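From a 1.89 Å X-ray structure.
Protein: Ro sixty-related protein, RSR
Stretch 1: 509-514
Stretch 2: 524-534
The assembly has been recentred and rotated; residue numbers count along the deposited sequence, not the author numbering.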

ATOM      1  N   ARG A 509     -16.300   0.500 -19.609  1.00 28.65           N
ATOM      2  CA  ARG A 509     -17.305   0.381 -18.557  1.00 24.73           C
ATOM      3  C   ARG A 509     -16.752   0.851 -17.223  1.00 24.84           C
ATOM      4  O   ARG A 509     -15.561   1.091 -17.099  1.00 28.14           O
ATOM      5  CB  ARG A 509     -17.815  -1.051 -18.455  1.00 24.52           C
ATOM      6  CG  ARG A 509     -18.429  -1.556 -19.754  1.00 22.42           C
ATOM      7  CD  ARG A 509     -18.704  -3.040 -19.696  1.00 21.30           C
ATOM      8  NE  ARG A 509     -19.712  -3.367 -18.695  1.00 20.06           N
ATOM      9  CZ  ARG A 509     -20.927  -3.820 -18.970  1.00 20.31           C
ATOM     10  NH1 ARG A 509     -21.303  -4.012 -20.232  1.00 22.74           N
ATOM     11  NH2 ARG A 509     -21.768  -4.085 -17.975  1.00 18.88           N
ATOM     12  N   ARG A 510     -17.625   1.004 -16.237  1.00 22.83           N
ATOM     13  CA  ARG A 510     -17.193   1.422 -14.911  1.00 24.15           C
ATOM     14  C   ARG A 510     -17.434   0.336 -13.880  1.00 17.29           C
ATOM     15  O   ARG A 510     -16.984   0.463 -12.743  1.00 18.21           O
ATOM     16  CB  ARG A 510     -17.921   2.692 -14.474  1.00 26.10           C
ATOM     17  CG  ARG A 510     -17.497   3.928 -15.230  1.00 29.68           C
ATOM     18  CD  ARG A 510     -17.876   5.204 -14.484  1.00 37.58           C
ATOM     19  NE  ARG A 510     -17.178   5.320 -13.205  1.00 37.19           N
ATOM     20  CZ  ARG A 510     -17.781   5.362 -12.019  1.00 39.34           C
ATOM     21  NH1 ARG A 510     -19.106   5.316 -11.934  1.00 41.39           N
ATOM     22  NH2 ARG A 510     -17.055   5.462 -10.912  1.00 36.55           N
ATOM     23  N   ASP A 511     -18.142  -0.724 -14.278  1.00 13.67           N
ATOM     24  CA  ASP A 511     -18.579  -1.746 -13.331  1.00 14.56           C
ATOM     25  C   ASP A 511     -17.594  -2.920 -13.204  1.00 13.16           C
ATOM     26  O   ASP A 511     -17.947  -3.952 -12.666  1.00 10.26           O
ATOM     27  CB  ASP A 511     -19.998  -2.254 -13.676  1.00 11.72           C
ATOM     28  CG  ASP A 511     -20.119  -2.772 -15.121  1.00 17.65           C
ATOM     29  OD1 ASP A 511     -19.116  -2.787 -15.866  1.00 15.92           O
ATOM     30  OD2 ASP A 511     -21.234  -3.175 -15.522  1.00 17.36           O
ATOM     31  N   MET A 512     -16.367  -2.744 -13.687  1.00 10.18           N
ATOM     32  CA  MET A 512     -15.408  -3.847 -13.729  1.00 10.86           C
ATOM     33  C   MET A 512     -14.020  -3.419 -13.278  1.00  9.55           C
ATOM     34  O   MET A 512     -13.552  -2.334 -13.618  1.00  9.98           O
ATOM     35  CB  MET A 512     -15.297  -4.410 -15.152  1.00 10.04           C
ATOM     36  CG  MET A 512     -16.619  -4.851 -15.724  1.00 11.50           C
ATOM     37  SD  MET A 512     -16.495  -5.426 -17.432  1.00 11.67           S
ATOM     38  CE  MET A 512     -16.026  -7.141 -17.207  1.00 10.18           C
ATOM     39  N   LEU A 513     -13.351  -4.304 -12.548  1.00  8.77           N
ATOM     40  CA  LEU A 513     -11.993  -4.034 -12.074  1.00  7.84           C
ATOM     41  C   LEU A 513     -11.162  -5.307 -12.181  1.00  6.46           C
ATOM     42  O   LEU A 513     -11.599  -6.359 -11.727  1.00  6.54           O
ATOM     43  CB  LEU A 513     -12.025  -3.602 -10.607  1.00  7.81           C
ATOM     44  CG  LEU A 513     -10.641  -3.380  -9.981  1.00  5.82           C
ATOM     45  CD1 LEU A 513     -10.025  -2.156 -10.591  1.00  8.91           C
ATOM     46  CD2 LEU A 513     -10.734  -3.239  -8.450  1.00  8.69           C
ATOM     47  N   ASP A 514      -9.980  -5.203 -12.776  1.00  7.62           N
ATOM     48  CA  ASP A 514      -9.008  -6.295 -12.792  1.00  8.56           C
ATOM     49  C   ASP A 514      -7.908  -5.943 -11.796  1.00  8.96           C
ATOM     50  O   ASP A 514      -7.359  -4.836 -11.829  1.00  8.05           O
ATOM     51  CB  ASP A 514      -8.368  -6.435 -14.180  1.00  9.07           C
ATOM     52  CG  ASP A 514      -9.305  -7.023 -15.215  1.00 11.77           C
ATOM     53  OD1 ASP A 514     -10.371  -7.565 -14.848  1.00 13.97           O
ATOM     54  OD2 ASP A 514      -8.966  -6.964 -16.411  1.00 14.09           O
ATOM     55  N   ASN A 524      -8.094  -2.840   0.194  1.00 12.54           N
ATOM     56  CA  ASN A 524      -8.740  -1.538   0.340  1.00 15.44           C
ATOM     57  C   ASN A 524      -9.205  -0.952  -1.001  1.00 12.89           C
ATOM     58  O   ASN A 524     -10.254  -0.306  -1.098  1.00 10.88           O
ATOM     59  CB  ASN A 524      -7.810  -0.579   1.087  1.00 16.58           C
ATOM     60  CG  ASN A 524      -7.719  -0.905   2.573  1.00 19.28           C
ATOM     61  OD1 ASN A 524      -6.850  -0.400   3.285  1.00 25.61           O
ATOM     62  ND2 ASN A 524      -8.622  -1.745   3.045  1.00 18.33           N
ATOM     63  N   VAL A 525      -8.425  -1.186  -2.039  1.00 12.27           N
ATOM     64  CA  VAL A 525      -8.818  -0.753  -3.378  1.00 10.65           C
ATOM     65  C   VAL A 525     -10.079  -1.508  -3.811  1.00 10.56           C
ATOM     66  O   VAL A 525     -10.996  -0.921  -4.383  1.00 10.30           O
ATOM     67  CB  VAL A 525      -7.671  -0.921  -4.386  1.00 12.44           C
ATOM     68  CG1 VAL A 525      -8.171  -0.828  -5.845  1.00 10.78           C
ATOM     69  CG2 VAL A 525      -6.592   0.115  -4.122  1.00 12.88           C
ATOM     70  N   MET A 526     -10.137  -2.806  -3.513  1.00 10.31           N
ATOM     71  CA  MET A 526     -11.271  -3.611  -3.947  1.00  9.26           C
ATOM     72  C   MET A 526     -12.517  -3.156  -3.220  1.00  9.80           C
ATOM     73  O   MET A 526     -13.590  -3.064  -3.800  1.00  7.59           O
ATOM     74  CB  MET A 526     -11.021  -5.101  -3.700  1.00  6.01           C
ATOM     75  CG  MET A 526     -10.018  -5.715  -4.690  1.00  7.85           C
ATOM     76  SD  MET A 526      -9.381  -7.318  -4.170  1.00 12.07           S
ATOM     77  CE  MET A 526     -10.828  -8.287  -4.250  1.00  6.78           C
ATOM     78  N   THR A 527     -12.357  -2.872  -1.934  1.00 11.20           N
ATOM     79  CA  THR A 527     -13.469  -2.397  -1.124  1.00 11.49           C
ATOM     80  C   THR A 527     -13.926  -1.029  -1.621  1.00 12.69           C
ATOM     81  O   THR A 527     -15.117  -0.781  -1.751  1.00 13.75           O
ATOM     82  CB  THR A 527     -13.060  -2.298   0.354  1.00  9.54           C
ATOM     83  OG1 THR A 527     -12.745  -3.609   0.840  1.00 15.17           O
ATOM     84  CG2 THR A 527     -14.194  -1.706   1.190  1.00 17.03           C
ATOM     85  N   ALA A 528     -12.978  -0.139  -1.889  1.00 11.87           N
ATOM     86  CA  ALA A 528     -13.332   1.196  -2.373  1.00 12.61           C
ATOM     87  C   ALA A 528     -14.076   1.088  -3.691  1.00 14.77           C
ATOM     88  O   ALA A 528     -15.062   1.785  -3.923  1.00 13.97           O
ATOM     89  CB  ALA A 528     -12.090   2.058  -2.534  1.00 13.76           C
ATOM     90  N   PHE A 529     -13.596   0.207  -4.565  1.00 11.57           N
ATOM     91  CA  PHE A 529     -14.253  -0.025  -5.849  1.00 10.53           C
ATOM     92  C   PHE A 529     -15.683  -0.543  -5.659  1.00 10.62           C
ATOM     93  O   PHE A 529     -16.616  -0.077  -6.319  1.00 12.88           O
ATOM     94  CB  PHE A 529     -13.435  -1.014  -6.686  1.00 10.32           C
ATOM     95  CG  PHE A 529     -14.139  -1.488  -7.921  1.00 10.89           C
ATOM     96  CD1 PHE A 529     -14.742  -2.727  -7.950  1.00 10.01           C
ATOM     97  CD2 PHE A 529     -14.201  -0.690  -9.050  1.00 12.99           C
ATOM     98  CE1 PHE A 529     -15.386  -3.181  -9.082  1.00 10.07           C
ATOM     99  CE2 PHE A 529     -14.853  -1.135 -10.195  1.00 13.61           C
ATOM    100  CZ  PHE A 529     -15.457  -2.384 -10.204  1.00 10.33           C
ATOM    101  N   ALA A 530     -15.860  -1.513  -4.770  1.00 11.02           N
ATOM    102  CA  ALA A 530     -17.174  -2.119  -4.572  1.00 11.82           C
ATOM    103  C   ALA A 530     -18.174  -1.095  -4.031  1.00 14.52           C
ATOM    104  O   ALA A 530     -19.369  -1.175  -4.320  1.00 11.06           O
ATOM    105  CB  ALA A 530     -17.089  -3.308  -3.623  1.00 12.41           C
ATOM    106  N   ARG A 531     -17.670  -0.151  -3.238  1.00 15.89           N
ATOM    107  CA  ARG A 531     -18.501   0.912  -2.675  1.00 17.36           C
ATOM    108  C   ARG A 531     -18.818   1.982  -3.711  1.00 19.43           C
ATOM    109  O   ARG A 531     -19.532   2.935  -3.412  1.00 20.16           O
ATOM    110  CB  ARG A 531     -17.806   1.571  -1.481  1.00 19.49           C
ATOM    111  CG  ARG A 531     -17.685   0.702  -0.250  1.00 20.25           C
ATOM    112  CD  ARG A 531     -16.997   1.445   0.914  1.00 22.18           C
ATOM    113  NE  ARG A 531     -15.740   2.069   0.501  1.00 30.26           N
ATOM    114  CZ  ARG A 531     -14.666   2.187   1.280  1.00 28.36           C
ATOM    115  NH1 ARG A 531     -14.688   1.714   2.520  1.00 36.62           N
ATOM    116  NH2 ARG A 531     -13.565   2.772   0.819  1.00 27.23           N
ATOM    117  N   GLY A 532     -18.279   1.835  -4.919  1.00 17.21           N
ATOM    118  CA  GLY A 532     -18.494   2.803  -5.980  1.00 15.21           C
ATOM    119  C   GLY A 532     -17.579   4.024  -5.952  1.00 18.19           C
ATOM    120  O   GLY A 532     -17.863   5.014  -6.618  1.00 18.89           O
ATOM    121  N   GLU A 533     -16.483   3.958  -5.197  1.00 17.91           N
ATOM    122  CA  GLU A 533     -15.580   5.103  -5.025  1.00 20.45           C
ATOM    123  C   GLU A 533     -14.362   5.134  -5.975  1.00 21.32           C
ATOM    124  O   GLU A 533     -13.508   6.011  -5.860  1.00 22.34           O
ATOM    125  CB  GLU A 533     -15.084   5.169  -3.570  1.00 21.63           C
ATOM    126  CG  GLU A 533     -16.187   5.219  -2.527  1.00 24.00           C
ATOM    127  CD  GLU A 533     -15.718   4.794  -1.139  1.00 29.27           C
ATOM    128  OE1 GLU A 533     -16.534   4.833  -0.194  1.00 32.65           O
ATOM    129  OE2 GLU A 533     -14.540   4.409  -0.985  1.00 34.18           O
ATOM    130  N   VAL A 534     -14.256   4.187  -6.897  1.00 18.27           N
ATOM    131  CA  VAL A 534     -13.074   4.150  -7.766  1.00 20.39           C
ATOM    132  C   VAL A 534     -13.408   4.143  -9.252  1.00 20.36           C
ATOM    133  O   VAL A 534     -14.268   3.377  -9.692  1.00 28.08           O
ATOM    134  CB  VAL A 534     -12.180   2.938  -7.451  1.00 20.05           C
ATOM    135  CG1 VAL A 534     -10.928   2.972  -8.314  1.00 22.02           C
ATOM    136  CG2 VAL A 534     -11.810   2.924  -5.978  1.00 17.55           C
TER

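The strand formed by residues 512–514 runs nearly antiparallel to the helix that includes residues 524–530, with an angle of 171° between their N-to-C directions and a closest approach of 9.9 Å between their axes. No hydrogen bond or salt bridge joins the two stretches. They are held by apolar packing and van der Waals contact; the two stretches together bury 317 Å², summed over both sides.

The apolar contact centres on Leu 513 and Phe 529, whose CA atoms lie 7.7 Å apart and whose CA-to-CB bonds each point toward the opposing stretch. Leu 513 CB sits 3.6 Å from the centroid of the Phe 529 ring and only 8° off the ring normal, so its CH2 group meets the aromatic face in a CH-pi interaction. The t rotamer of Phe 529 (chi1 170°) carries the flat ring beneath the strand. Leu 513, also t at chi1, extends its branched end along the helix, and CD2 comes within 4.4 Å of CG1 of Val 525, one helical turn before Phe 529. All three side chains are buried, as suits residues with no polar side-chain atoms to satisfy.

The same ring also packs against the backbone leading into the strand. Phe 529 CZ lies 3.5 Å from Met 512 C and 3.7 Å from Asp 511 C, the latter at the ring edge, while CE2 is 3.7 Å from Arg 510 O. A long, planar side chain can thus reach successive peptide groups as well as the leucine. Asp 511 and Met 512 contribute mainly backbone here, since their CA-to-CB bonds point away from the helix.

The polar approaches are between the Arg 510 guanidinium and backbone carbonyls. The CA-to-CB bond of exposed Arg 510 points sideways, but its chain, m and t at chi1 and chi2 and then bent at chi3 (p, 64°), brings Arg 510 NH2 to 3.7 Å from Val 534 O and 4.4 Å from Gly 532 O; the positive guanidinium is thus near carbonyl oxygens without hydrogen bonding to them.

Each stretch also has polar interactions of its own. Asp 511, with its p rotamer, forms a salt bridge with Arg 509: NE to OD1 is 2.9 Å and NH2 to OD2 is 2.7 Å, a two-pronged arrangement matching guanidinium to carboxylate. After the helix, Gly 532 adopts positive phi (83°) in a Schellman motif, with Gly 532 N bonded to Phe 529 O at 2.9 Å and Glu 533 N to Ala 528 O at 2.9 Å. Glycine suits this position because a CB would be jammed against the preceding carbonyl oxygen.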